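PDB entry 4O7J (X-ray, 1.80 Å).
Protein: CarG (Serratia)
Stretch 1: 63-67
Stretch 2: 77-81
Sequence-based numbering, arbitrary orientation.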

ATOM      1  N   THR A  63      -2.629   0.005  -3.246  1.00 11.52           N
ATOM      2  CA  THR A  63      -3.283   1.316  -2.943  1.00 12.06           C
ATOM      3  C   THR A  63      -4.089   1.791  -4.157  1.00 11.63           C
ATOM      4  O   THR A  63      -3.565   1.817  -5.287  1.00 13.20           O
ATOM      5  CB  THR A  63      -2.186   2.311  -2.510  1.00 11.58           C
ATOM      6  OG1 THR A  63      -1.513   1.759  -1.398  1.00 12.71           O
ATOM      7  CG2 THR A  63      -2.734   3.652  -2.180  1.00 12.16           C
ATOM      8  N   TRP A  64      -5.322   2.237  -3.899  1.00 12.82           N
ATOM      9  CA  TRP A  64      -6.200   2.840  -4.859  1.00 12.66           C
ATOM     10  C   TRP A  64      -5.937   4.338  -4.977  1.00 13.90           C
ATOM     11  O   TRP A  64      -6.216   5.081  -4.056  1.00 15.57           O
ATOM     12  CB  TRP A  64      -7.692   2.640  -4.491  1.00 11.82           C
ATOM     13  CG  TRP A  64      -8.136   1.235  -4.355  1.00 12.45           C
ATOM     14  CD1 TRP A  64      -7.862   0.399  -3.317  1.00 12.23           C
ATOM     15  CD2 TRP A  64      -8.972   0.504  -5.248  1.00 12.55           C
ATOM     16  NE1 TRP A  64      -8.410  -0.821  -3.526  1.00 13.06           N
ATOM     17  CE2 TRP A  64      -9.080  -0.810  -4.730  1.00 13.98           C
ATOM     18  CE3 TRP A  64      -9.635   0.825  -6.464  1.00 13.51           C
ATOM     19  CZ2 TRP A  64      -9.924  -1.779  -5.303  1.00 15.18           C
ATOM     20  CZ3 TRP A  64     -10.374  -0.194  -7.100  1.00 15.18           C
ATOM     21  CH2 TRP A  64     -10.535  -1.465  -6.510  1.00 15.32           C
ATOM     22  N   PHE A  65      -5.399   4.773  -6.127  1.00 15.41           N
ATOM     23  CA  PHE A  65      -5.041   6.144  -6.312  1.00 14.34           C
ATOM     24  C   PHE A  65      -6.017   6.857  -7.251  1.00 16.04           C
ATOM     25  O   PHE A  65      -6.535   6.260  -8.242  1.00 14.00           O
ATOM     26  CB  PHE A  65      -3.622   6.258  -6.892  1.00 15.63           C
ATOM     27  CG  PHE A  65      -2.525   6.023  -5.900  1.00 15.23           C
ATOM     28  CD1 PHE A  65      -2.198   6.952  -4.950  1.00 15.17           C
ATOM     29  CD2 PHE A  65      -1.806   4.854  -5.967  1.00 16.69           C
ATOM     30  CE1 PHE A  65      -1.154   6.759  -4.089  1.00 16.17           C
ATOM     31  CE2 PHE A  65      -0.772   4.614  -5.062  1.00 16.28           C
ATOM     32  CZ  PHE A  65      -0.449   5.577  -4.145  1.00 15.22           C
ATOM     33  N   ASP A  66      -6.199   8.120  -6.989  1.00 15.17           N
ATOM     34  CA  ASP A  66      -6.790   9.016  -7.969  1.00 18.49           C
ATOM     35  C   ASP A  66      -5.770   9.343  -9.059  1.00 20.91           C
ATOM     36  O   ASP A  66      -4.554   9.105  -8.870  1.00 20.72           O
ATOM     37  CB  ASP A  66      -7.463  10.227  -7.315  1.00 23.84           C
ATOM     38  CG  ASP A  66      -6.494  11.349  -6.961  1.00 29.91           C
ATOM     39  OD1 ASP A  66      -5.443  11.536  -7.610  1.00 35.77           O
ATOM     40  OD2 ASP A  66      -6.784  12.043  -5.959  1.00 40.76           O
ATOM     41  N   TYR A  67      -6.224   9.763 -10.212  1.00 19.09           N
ATOM     42  CA  TYR A  67      -5.331   9.988 -11.306  1.00 19.38           C
ATOM     43  C   TYR A  67      -5.705  11.228 -12.039  1.00 20.46           C
ATOM     44  O   TYR A  67      -6.847  11.484 -12.223  1.00 18.89           O
ATOM     45  CB  TYR A  67      -5.332   8.806 -12.248  1.00 21.41           C
ATOM     46  CG  TYR A  67      -4.680   7.552 -11.684  1.00 26.28           C
ATOM     47  CD1 TYR A  67      -3.302   7.418 -11.609  1.00 31.27           C
ATOM     48  CD2 TYR A  67      -5.429   6.508 -11.239  1.00 26.94           C
ATOM     49  CE1 TYR A  67      -2.722   6.264 -11.112  1.00 31.88           C
ATOM     50  CE2 TYR A  67      -4.871   5.373 -10.735  1.00 29.68           C
ATOM     51  CZ  TYR A  67      -3.520   5.245 -10.686  1.00 30.84           C
ATOM     52  OH  TYR A  67      -3.005   4.098 -10.188  1.00 32.61           O
ATOM     53  N   VAL A  77      -9.218  12.468 -13.621  1.00 13.79           N
ATOM     54  CA  VAL A  77      -9.629  11.455 -14.579  1.00 15.28           C
ATOM     55  C   VAL A  77     -10.131  10.147 -13.890  1.00 15.31           C
ATOM     56  O   VAL A  77     -10.917   9.426 -14.455  1.00 13.50           O
ATOM     57  CB  VAL A  77      -8.558  11.200 -15.646  1.00 16.58           C
ATOM     58  CG1 VAL A  77      -8.323  12.472 -16.490  1.00 19.08           C
ATOM     59  CG2 VAL A  77      -7.267  10.801 -15.010  1.00 22.12           C
ATOM     60  N   GLN A  78      -9.660   9.847 -12.685  1.00 13.39           N
ATOM     61  CA  GLN A  78     -10.095   8.713 -11.956  1.00 16.84           C
ATOM     62  C   GLN A  78     -10.090   9.061 -10.469  1.00 14.17           C
ATOM     63  O   GLN A  78      -9.159   9.731  -9.982  1.00 15.13           O
ATOM     64  CB  GLN A  78      -9.185   7.509 -12.254  1.00 19.35           C
ATOM     65  CG  GLN A  78      -9.585   6.189 -11.632  1.00 21.73           C
ATOM     66  CD  GLN A  78      -9.062   4.971 -12.447  1.00 26.74           C
ATOM     67  OE1 GLN A  78      -8.859   5.047 -13.649  1.00 34.29           O
ATOM     68  NE2 GLN A  78      -8.893   3.869 -11.804  1.00 30.28           N
ATOM     69  N   ASP A  79     -11.144   8.617  -9.765  1.00 13.29           N
ATOM     70  CA  ASP A  79     -11.278   8.824  -8.309  1.00 14.15           C
ATOM     71  C   ASP A  79     -11.858   7.597  -7.688  1.00 14.16           C
ATOM     72  O   ASP A  79     -12.415   6.739  -8.379  1.00 13.94           O
ATOM     73  CB  ASP A  79     -12.142  10.015  -7.979  1.00 16.57           C
ATOM     74  CG  ASP A  79     -11.895  10.605  -6.615  1.00 18.86           C
ATOM     75  OD1 ASP A  79     -10.922  10.237  -5.879  1.00 20.03           O
ATOM     76  OD2 ASP A  79     -12.717  11.481  -6.268  1.00 21.37           O
ATOM     77  N   ASN A  80     -11.664   7.448  -6.386  1.00 14.26           N
ATOM     78  CA  ASN A  80     -12.268   6.385  -5.603  1.00 14.68           C
ATOM     79  C   ASN A  80     -12.894   6.951  -4.374  1.00 15.69           C
ATOM     80  O   ASN A  80     -12.344   7.860  -3.773  1.00 15.50           O
ATOM     81  CB  ASN A  80     -11.206   5.321  -5.217  1.00 15.55           C
ATOM     82  CG  ASN A  80     -10.419   4.861  -6.394  1.00 18.53           C
ATOM     83  OD1 ASN A  80     -10.858   4.015  -7.144  1.00 21.25           O
ATOM     84  ND2 ASN A  80      -9.254   5.431  -6.572  1.00 18.90           N
ATOM     85  N   ARG A  81     -14.066   6.432  -3.986  1.00 14.45           N
ATOM     86  CA  ARG A  81     -14.730   6.945  -2.826  1.00 15.08           C
ATOM     87  C   ARG A  81     -15.497   5.839  -2.119  1.00 13.69           C
ATOM     88  O   ARG A  81     -16.112   5.014  -2.756  1.00 13.42           O
ATOM     89  CB  ARG A  81     -15.612   8.175  -3.205  1.00 16.38           C
ATOM     90  CG  ARG A  81     -16.212   8.924  -2.028  1.00 20.40           C
ATOM     91  CD  ARG A  81     -16.807  10.293  -2.403  1.00 20.69           C
ATOM     92  NE  ARG A  81     -15.849  11.193  -3.012  1.00 22.46           N
ATOM     93  CZ  ARG A  81     -16.158  12.390  -3.529  1.00 22.25           C
ATOM     94  NH1 ARG A  81     -17.405  12.823  -3.521  1.00 22.40           N
ATOM     95  NH2 ARG A  81     -15.207  13.112  -4.091  1.00 25.50           N
TER
HETATM   96  O   HOH W   1      -8.460   7.018  -4.497  1.00 35.02           O
HETATM   97  O   HOH W   2      -8.513   4.212  -8.876  1.00 30.00           O
HETATM   98  O   HOH W   3      -9.198  11.783  -4.506  1.00 32.05           O

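The two stretches run nearly antiparallel, with end-to-end directions 160° apart. One bridge joins them directly, the hydrogen-bonded pair Tyr-67 and Gln-78. Tyr-67 N donates to Gln-78 O at 2.9 Å, and Gln-78 N donates back to Tyr-67 O at 3.3 Å. Tyr-67 O also accepts from Val-77 N at 2.9 Å, so one carbonyl serves two successive amides. Beside the bridge, Asp-66 CA lies 3.2 Å from Gln-78 O, a CA-H...O contact.

Beyond the bridge, side chains and water take over from the backbone. Asn-80 points toward stretch 1. Its m rotamer, with chi2 at -82°, brings the amide to the backbone of Phe-65. Asn-80 ND2 makes a weak hydrogen bond to Phe-65 O, 3.3 Å long with an angle of 129°. Two waters also bridge the stretches here. Water 1 accepts from Asn-80 ND2 at 2.7 Å and donates to Trp-64 O at 3.0 Å. Water 2 accepts from Asn-80 ND2 and Gln-78 NE2 and donates to Phe-65 O. The Asn-80 OD1 atom approaches Trp-64 CE3 obliquely, at 3.5 Å. Trp-64 also points toward the other stretch, in an m rotamer with chi2 at 75°.

Phe-65 points away from stretch 2; its backbone carbonyl accepts from Asn-80 ND2 and from water 2. Tyr-67 is m, and its ring edge meets the aliphatic part of Gln-78, CD2 to CB at 4.0 Å. Gln-78 is extended, t at chi1 and chi2, which carries its amide to water 2. Val-77 CG2 packs against Tyr-67 CB at 3.9 Å.

Asp-66 is p at chi1 and points sideways. Asp-79 is t at chi1; its CA-to-CB bond points away, yet the end of the side chain comes nearer, which leaves Asp-66 OD2 4.5 Å from Asp-79 OD1, like charges close together. Water 3 donates to both of these oxygens, which eases the repulsion. Within stretch 2, Arg-81 NH2 forms a long salt bridge with Asp-79 OD2, at 3.7 Å.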